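Local coordinates for protein cytochrome b5 reductase 4 (Homo sapiens, PDB 3LF5) that probably passes electrons from NADH through its flavin-containing reductase domain to the heme of its cytochrome b5 domain, the part whose structure is given here, at residues 22-27 with 50-56; 27-32 with 75-80. All blocks are in the same frame, centred on the assembly; numbering follows the deposited sequence. Where two conformers were deposited one is given.

Interaction 1: 22-27 with 50-56; sequences CWICIR and AAGSDGT. With HEM (protoporphyrin IX containing Fe), chain C.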
loop_
_atom_site.group_PDB
_atom_site.type_symbol
_atom_site.label_atom_id
_atom_site.label_comp_id
_atom_site.label_asym_id
_atom_site.label_seq_id
_atom_site.Cartn_x
_atom_site.Cartn_y
_atom_site.Cartn_z
ATOM N N CYS A 22 0.265 11.352 5.436
ATOM C CA CYS A 22 -0.273 10.013 5.371
ATOM C C CYS A 22 -1.728 10.061 4.994
ATOM O O CYS A 22 -2.553 10.531 5.780
ATOM C CB CYS A 22 -0.167 9.324 6.738
ATOM S SG CYS A 22 -0.630 7.584 6.719
ATOM N N TRP A 23 -2.046 9.604 3.785
ATOM C CA TRP A 23 -3.439 9.449 3.380
ATOM C C TRP A 23 -3.799 7.968 3.382
ATOM O O TRP A 23 -3.028 7.124 2.958
ATOM C CB TRP A 23 -3.717 10.019 1.984
ATOM C CG TRP A 23 -3.576 11.511 1.834
ATOM C CD1 TRP A 23 -3.142 12.409 2.740
ATOM C CD2 TRP A 23 -3.866 12.238 0.645
ATOM N NE1 TRP A 23 -3.181 13.683 2.208
ATOM C CE2 TRP A 23 -3.610 13.587 0.909
ATOM C CE3 TRP A 23 -4.332 11.881 -0.621
ATOM C CZ2 TRP A 23 -3.775 14.583 -0.069
ATOM C CZ3 TRP A 23 -4.504 12.860 -1.572
ATOM C CH2 TRP A 23 -4.222 14.195 -1.294
ATOM N N ILE A 24 -5.033 7.683 3.803
ATOM C CA ILE A 24 -5.569 6.328 3.749
ATOM C C ILE A 24 -6.970 6.389 3.160
ATOM O O ILE A 24 -7.746 7.301 3.478
ATOM C CB ILE A 24 -5.617 5.663 5.152
ATOM C CG1 ILE A 24 -4.234 5.598 5.779
ATOM C CG2 ILE A 24 -6.246 4.296 5.135
ATOM C CD1 ILE A 24 -4.211 5.094 7.250
ATOM N N CYS A 25 -7.275 5.411 2.314
ATOM C CA CYS A 25 -8.603 5.238 1.771
ATOM C C CYS A 25 -9.363 4.185 2.573
ATOM O O CYS A 25 -8.837 3.098 2.785
ATOM C CB CYS A 25 -8.488 4.800 0.314
ATOM S SG CYS A 25 -9.999 4.209 -0.431
ATOM N N ILE A 26 -10.561 4.515 3.044
ATOM C CA ILE A 26 -11.462 3.581 3.688
ATOM C C ILE A 26 -12.791 3.637 2.947
ATOM O O ILE A 26 -13.440 4.673 2.882
ATOM C CB ILE A 26 -11.694 3.888 5.179
ATOM C CG1 ILE A 26 -10.371 3.978 5.957
ATOM C CG2 ILE A 26 -12.626 2.829 5.787
ATOM C CD1 ILE A 26 -9.653 2.678 6.165
ATOM N N ARG A 27 -13.159 2.518 2.327
ATOM C CA ARG A 27 -14.424 2.402 1.576
ATOM C C ARG A 27 -14.628 3.558 0.601
ATOM O O ARG A 27 -15.713 4.116 0.474
ATOM C CB ARG A 27 -15.630 2.223 2.516
ATOM C CG ARG A 27 -16.057 0.769 2.682
ATOM C CD ARG A 27 -17.088 0.588 3.788
ATOM N NE ARG A 27 -16.449 0.597 5.098
ATOM C CZ ARG A 27 -15.859 -0.458 5.645
ATOM N NH1 ARG A 27 -15.839 -1.626 5.008
ATOM N NH2 ARG A 27 -15.285 -0.335 6.836
ATOM N N ALA A 50 -1.257 1.039 6.592
ATOM C CA ALA A 50 -2.161 1.414 5.505
ATOM C C ALA A 50 -1.731 2.695 4.807
ATOM O O ALA A 50 -2.435 3.170 3.941
ATOM C CB ALA A 50 -3.614 1.539 6.006
ATOM N N ALA A 51 -0.561 3.243 5.127
ATOM C CA ALA A 51 -0.156 4.543 4.592
ATOM C C ALA A 51 -0.129 4.541 3.068
ATOM O O ALA A 51 0.455 3.649 2.448
ATOM C CB ALA A 51 1.222 4.908 5.124
ATOM N N GLY A 52 -0.767 5.531 2.457
ATOM C CA GLY A 52 -0.756 5.662 1.026
ATOM C C GLY A 52 -1.489 4.557 0.310
ATOM O O GLY A 52 -1.165 4.256 -0.836
ATOM N N SER A 53 -2.477 3.945 0.957
ATOM C CA SER A 53 -3.133 2.765 0.386
ATOM C C SER A 53 -4.584 2.693 0.782
ATOM O O SER A 53 -5.083 3.468 1.605
ATOM C CB SER A 53 -2.459 1.480 0.879
ATOM O OG SER A 53 -2.966 1.105 2.140
ATOM N N ASP A 54 -5.264 1.690 0.231
ATOM C CA ASP A 54 -6.592 1.350 0.692
ATOM C C ASP A 54 -6.485 0.520 1.959
ATOM O O ASP A 54 -6.026 -0.638 1.941
ATOM C CB ASP A 54 -7.362 0.600 -0.392
ATOM C CG ASP A 54 -8.827 0.579 -0.123
ATOM O OD1 ASP A 54 -9.216 -0.049 0.874
ATOM O OD2 ASP A 54 -9.580 1.219 -0.887
ATOM N N GLY A 55 -6.931 1.124 3.051
ATOM C CA GLY A 55 -6.886 0.508 4.362
ATOM C C GLY A 55 -8.119 -0.250 4.776
ATOM O O GLY A 55 -8.199 -0.689 5.901
ATOM N N THR A 56 -9.076 -0.417 3.866
ATOM C CA THR A 56 -10.361 -0.977 4.232
ATOM C C THR A 56 -10.242 -2.374 4.832
ATOM O O THR A 56 -10.862 -2.675 5.857
ATOM C CB THR A 56 -11.296 -1.039 3.001
ATOM O OG1 THR A 56 -11.371 0.271 2.430
ATOM C CG2 THR A 56 -12.704 -1.480 3.403
HETATM C CHA HEM C . -7.898 0.469 17.931
HETATM C CHB HEM C . -5.268 -1.069 14.163
HETATM C CHC HEM C . -7.151 2.365 11.397
HETATM C CHD HEM C . -9.619 4.030 15.172
HETATM C C1A HEM C . -7.029 -0.230 17.139
HETATM C C2A HEM C . -6.265 -1.378 17.529
HETATM C C3A HEM C . -5.536 -1.794 16.512
HETATM C C4A HEM C . -5.814 -0.911 15.409
HETATM C CMA HEM C . -4.581 -3.008 16.451
HETATM C CAA HEM C . -6.325 -2.009 18.914
HETATM C CBA HEM C . -7.360 -3.107 18.742
HETATM C CGA HEM C . -7.352 -4.096 19.851
HETATM O O1A HEM C . -8.390 -4.794 19.887
HETATM O O2A HEM C . -6.373 -4.174 20.655
HETATM C C1B HEM C . -5.591 -0.326 13.062
HETATM C C2B HEM C . -5.085 -0.524 11.723
HETATM C C3B HEM C . -5.603 0.427 10.953
HETATM C C4B HEM C . -6.465 1.251 11.784
HETATM C CMB HEM C . -4.115 -1.637 11.302
HETATM C CAB HEM C . -5.346 0.603 9.441
HETATM C CBB HEM C . -6.326 0.986 8.614
HETATM C C1C HEM C . -7.911 3.163 12.202
HETATM C C2C HEM C . -8.564 4.405 11.856
HETATM C C3C HEM C . -9.233 4.820 12.921
HETATM C C4C HEM C . -9.034 3.889 13.964
HETATM C CMC HEM C . -8.514 5.111 10.505
HETATM C CAC HEM C . -10.086 6.070 13.138
HETATM C CBC HEM C . -10.883 6.505 12.184
HETATM C C1D HEM C . -9.495 3.165 16.211
HETATM C C2D HEM C . -10.332 3.199 17.374
HETATM C C3D HEM C . -9.792 2.092 18.255
HETATM C C4D HEM C . -8.691 1.503 17.524
HETATM C CMD HEM C . -11.499 4.164 17.638
HETATM C CAD HEM C . -10.376 1.669 19.607
HETATM C CBD HEM C . -11.634 0.814 19.382
HETATM C CGD HEM C . -12.145 0.452 20.767
HETATM O O1D HEM C . -12.347 1.366 21.600
HETATM O O2D HEM C . -12.323 -0.765 21.018
HETATM N NA HEM C . -6.718 0.045 15.820
HETATM N NB HEM C . -6.433 0.759 13.077
HETATM N NC HEM C . -8.229 2.875 13.512
HETATM N ND HEM C . -8.558 2.173 16.315
HETATM FE FE HEM C . -7.505 1.484 14.667
#
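Four hydrogen bonds tie 22-27 to 50-56, three of them between backbones. Gly52 N gives to Trp23 O at 2.8 Å, Cys25 N to Ser53 O at 3.0 Å and almost straight, and Gly55 N to Cys25 O at 2.8 Å. Arg27 N reaches Thr56 OG1 at 2.9 Å, and that hydroxyl donates to Asp54 OD1 at 2.7 Å. Asp54 OD1 also accepts from Thr56 N at 3.0 Å, an Asx turn that leads into helix 56-63, with Gly55 at its N-cap position. A short, weakly bonded strand, 53-54, which lies in the chain between helices 44-48 and 56-63, runs parallel to strand 21-26; in the cytochrome b5 fold these helices belong to the heme-binding half. A type II turn from Ala50 to Ser53 brings the chain alongside; Gly52 holds the positive phi. Cys22 SG lies 3.6 Å from Ala51 CB, and Ile24 CD1 3.8 Å from Ala50 CB. A side chain on Gly55 would collide with Ile24 CG2. The Arg27 guanidinium, salt-bridged to Asp60, lies with one face over Thr56 CG2. Ala50 CB and Gly55 O approach HEM CBB, a vinyl carbon, to 3.8 and 3.7 Å.

Interaction 2: 27-32 with 75-80; sequences RGFVYN and CLVGRM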
loop_
_atom_site.group_PDB
_atom_site.type_symbol
_atom_site.label_atom_id
_atom_site.label_comp_id
_atom_site.label_asym_id
_atom_site.label_seq_id
_atom_site.Cartn_x
_atom_site.Cartn_y
_atom_site.Cartn_z
ATOM N N ARG A 27 -13.159 2.518 2.327
ATOM C CA ARG A 27 -14.424 2.402 1.576
ATOM C C ARG A 27 -14.628 3.558 0.601
ATOM O O ARG A 27 -15.713 4.116 0.474
ATOM C CB ARG A 27 -15.630 2.223 2.516
ATOM C CG ARG A 27 -16.057 0.769 2.682
ATOM C CD ARG A 27 -17.088 0.588 3.788
ATOM N NE ARG A 27 -16.449 0.597 5.098
ATOM C CZ ARG A 27 -15.859 -0.458 5.645
ATOM N NH1 ARG A 27 -15.839 -1.626 5.008
ATOM N NH2 ARG A 27 -15.285 -0.335 6.836
ATOM N N GLY A 28 -13.549 3.905 -0.090
ATOM C CA GLY A 28 -13.565 4.918 -1.142
ATOM C C GLY A 28 -13.384 6.348 -0.671
ATOM O O GLY A 28 -13.211 7.246 -1.496
ATOM N N PHE A 29 -13.399 6.570 0.635
ATOM C CA PHE A 29 -13.200 7.901 1.203
ATOM C C PHE A 29 -11.748 8.043 1.604
ATOM O O PHE A 29 -11.187 7.137 2.260
ATOM C CB PHE A 29 -14.116 8.069 2.424
ATOM C CG PHE A 29 -15.564 8.300 2.069
ATOM C CD1 PHE A 29 -16.149 9.533 2.300
ATOM C CD2 PHE A 29 -16.334 7.316 1.490
ATOM C CE1 PHE A 29 -17.492 9.765 1.991
ATOM C CE2 PHE A 29 -17.666 7.551 1.156
ATOM C CZ PHE A 29 -18.234 8.768 1.412
ATOM N N VAL A 30 -11.131 9.164 1.239
ATOM C CA VAL A 30 -9.695 9.350 1.491
ATOM C C VAL A 30 -9.534 10.364 2.615
ATOM O O VAL A 30 -10.114 11.445 2.580
ATOM C CB VAL A 30 -8.947 9.822 0.211
ATOM C CG1 VAL A 30 -7.482 10.051 0.477
ATOM C CG2 VAL A 30 -9.135 8.832 -0.919
ATOM N N TYR A 31 -8.739 9.999 3.621
ATOM C CA TYR A 31 -8.502 10.821 4.786
ATOM C C TYR A 31 -7.031 11.094 4.967
ATOM O O TYR A 31 -6.209 10.193 4.789
ATOM C CB TYR A 31 -8.997 10.079 6.042
ATOM C CG TYR A 31 -10.508 9.913 6.041
ATOM C CD1 TYR A 31 -11.353 10.949 6.444
ATOM C CD2 TYR A 31 -11.078 8.717 5.617
ATOM C CE1 TYR A 31 -12.725 10.802 6.391
ATOM C CE2 TYR A 31 -12.444 8.555 5.580
ATOM C CZ TYR A 31 -13.262 9.588 5.967
ATOM O OH TYR A 31 -14.622 9.404 5.907
ATOM N N ASN A 32 -6.733 12.338 5.340
ATOM C CA ASN A 32 -5.428 12.735 5.799
ATOM C C ASN A 32 -5.296 12.375 7.265
ATOM O O ASN A 32 -5.768 13.137 8.114
ATOM C CB ASN A 32 -5.264 14.241 5.660
ATOM C CG ASN A 32 -3.942 14.703 6.224
ATOM O OD1 ASN A 32 -2.956 13.952 6.236
ATOM N ND2 ASN A 32 -3.903 15.925 6.696
ATOM N N CYS A 75 -10.699 15.754 8.342
ATOM C CA CYS A 75 -9.512 15.276 7.620
ATOM C C CYS A 75 -9.868 14.650 6.284
ATOM O O CYS A 75 -9.000 14.081 5.636
ATOM C CB CYS A 75 -8.823 14.145 8.387
ATOM S SG CYS A 75 -8.121 14.525 9.954
ATOM N N LEU A 76 -11.128 14.713 5.878
ATOM C CA LEU A 76 -11.575 14.148 4.612
ATOM C C LEU A 76 -10.967 14.910 3.440
ATOM O O LEU A 76 -11.150 16.110 3.302
ATOM C CB LEU A 76 -13.093 14.176 4.536
ATOM C CG LEU A 76 -13.713 13.613 3.261
ATOM C CD1 LEU A 76 -13.451 12.126 3.094
ATOM C CD2 LEU A 76 -15.201 13.887 3.263
ATOM N N VAL A 77 -10.256 14.205 2.583
ATOM C CA VAL A 77 -9.624 14.756 1.378
ATOM C C VAL A 77 -10.585 14.709 0.194
ATOM O O VAL A 77 -10.645 15.631 -0.611
ATOM C CB VAL A 77 -8.350 13.962 1.041
ATOM C CG1 VAL A 77 -7.760 14.364 -0.326
ATOM C CG2 VAL A 77 -7.333 14.065 2.179
ATOM N N GLY A 78 -11.320 13.612 0.092
ATOM C CA GLY A 78 -12.193 13.403 -1.035
ATOM C C GLY A 78 -12.426 11.923 -1.261
ATOM O O GLY A 78 -12.529 11.146 -0.321
ATOM N N ARG A 79 -12.585 11.568 -2.534
ATOM C CA ARG A 79 -12.995 10.237 -2.933
ATOM C C ARG A 79 -12.032 9.662 -3.947
ATOM O O ARG A 79 -11.480 10.380 -4.773
ATOM C CB ARG A 79 -14.386 10.276 -3.555
ATOM C CG ARG A 79 -15.451 10.845 -2.631
ATOM C CD ARG A 79 -15.633 10.008 -1.387
ATOM N NE ARG A 79 -15.803 8.647 -1.850
ATOM C CZ ARG A 79 -16.937 8.139 -2.286
ATOM N NH1 ARG A 79 -18.076 8.845 -2.169
ATOM N NH2 ARG A 79 -16.926 6.911 -2.801
ATOM N N MET A 80 -11.867 8.341 -3.922
ATOM C CA MET A 80 -11.066 7.669 -4.918
ATOM C C MET A 80 -11.707 7.791 -6.286
ATOM O O MET A 80 -12.922 7.671 -6.440
ATOM C CB MET A 80 -10.885 6.196 -4.601
ATOM C CG MET A 80 -10.035 5.911 -3.394
ATOM S SD MET A 80 -8.380 6.615 -3.392
ATOM C CE MET A 80 -7.610 5.796 -4.756
HETATM O O HOH W 1 -14.620 6.361 -4.474
#
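Val30, the residue most covered here, shows how a beta bulge can be fitted into an antiparallel pair. Its N donates to Gly78 O at 2.9 Å, while its O accepts from Val77 N at 2.8 Å, so two residues of strand 76-80 face one of strand 29-32: a classic bulge. Gly78 adopts backbone angles at which a CB would jam against the preceding carbonyl. Val30 CG2 meets Met80 SD at 3.4 Å and Val30 CG1 lies 4.0 Å from Val77 CB, on a face that Trp23 and Val8 help to cover. Beyond the bulge the register moves by one, pairing Tyr31 with Leu76, and Asn32 N closes the ladder on Cys75 O at 2.9 Å.

Arg79 works on the other face. Its guanidinium lies flat on the Phe29 ring, centres 4.0 Å apart and planes at 8°, a cation-pi stack, with Arg79 CD over the same ring. Arg79 NE and Met80 N both donate to Gly28 O, each at 3.0 Å, and a water joins Met80 O to Arg79 NH2, the latter link weak.

Leu76 continues this face: Leu76 CD1 touches the edge of Phe29 at CD1, 3.8 Å away, and sits over the face of the Tyr31 ring in a CH-pi contact. Glu69 of helix 68-71 borders both rings. The chemistry is thus two-sided, with aliphatic and sulfur packing around Val30 and aromatic faces engaged by Leu76 and an exposed arginine, whose charge can stay in contact with water while its flat group covers Phe29.

Interactions 1 and 2 lie on one sheet, their centres about 8 Å apart, and meet where strand 21-26 turns back into 29-32 through the shared Arg27. Their segments alternate along the chain, so the contacts cross in sequence order. A probable hydrogen bond from Tyr31 N to Ile24 O, 2.9 Å, joins the neighbouring strands, while Cys25 SG packs on Met80 CG at 3.4 Å and Trp23 CH2 on Val77 CG1 at 3.7 Å. Interaction 1 reaches the heme through Ala50 and Gly55; interaction 2 stands further back, about 7 Å between the nearest atoms of the Tyr31 side chain and HEM. The sheet thus links two residues of the heme pocket to strand 76-80.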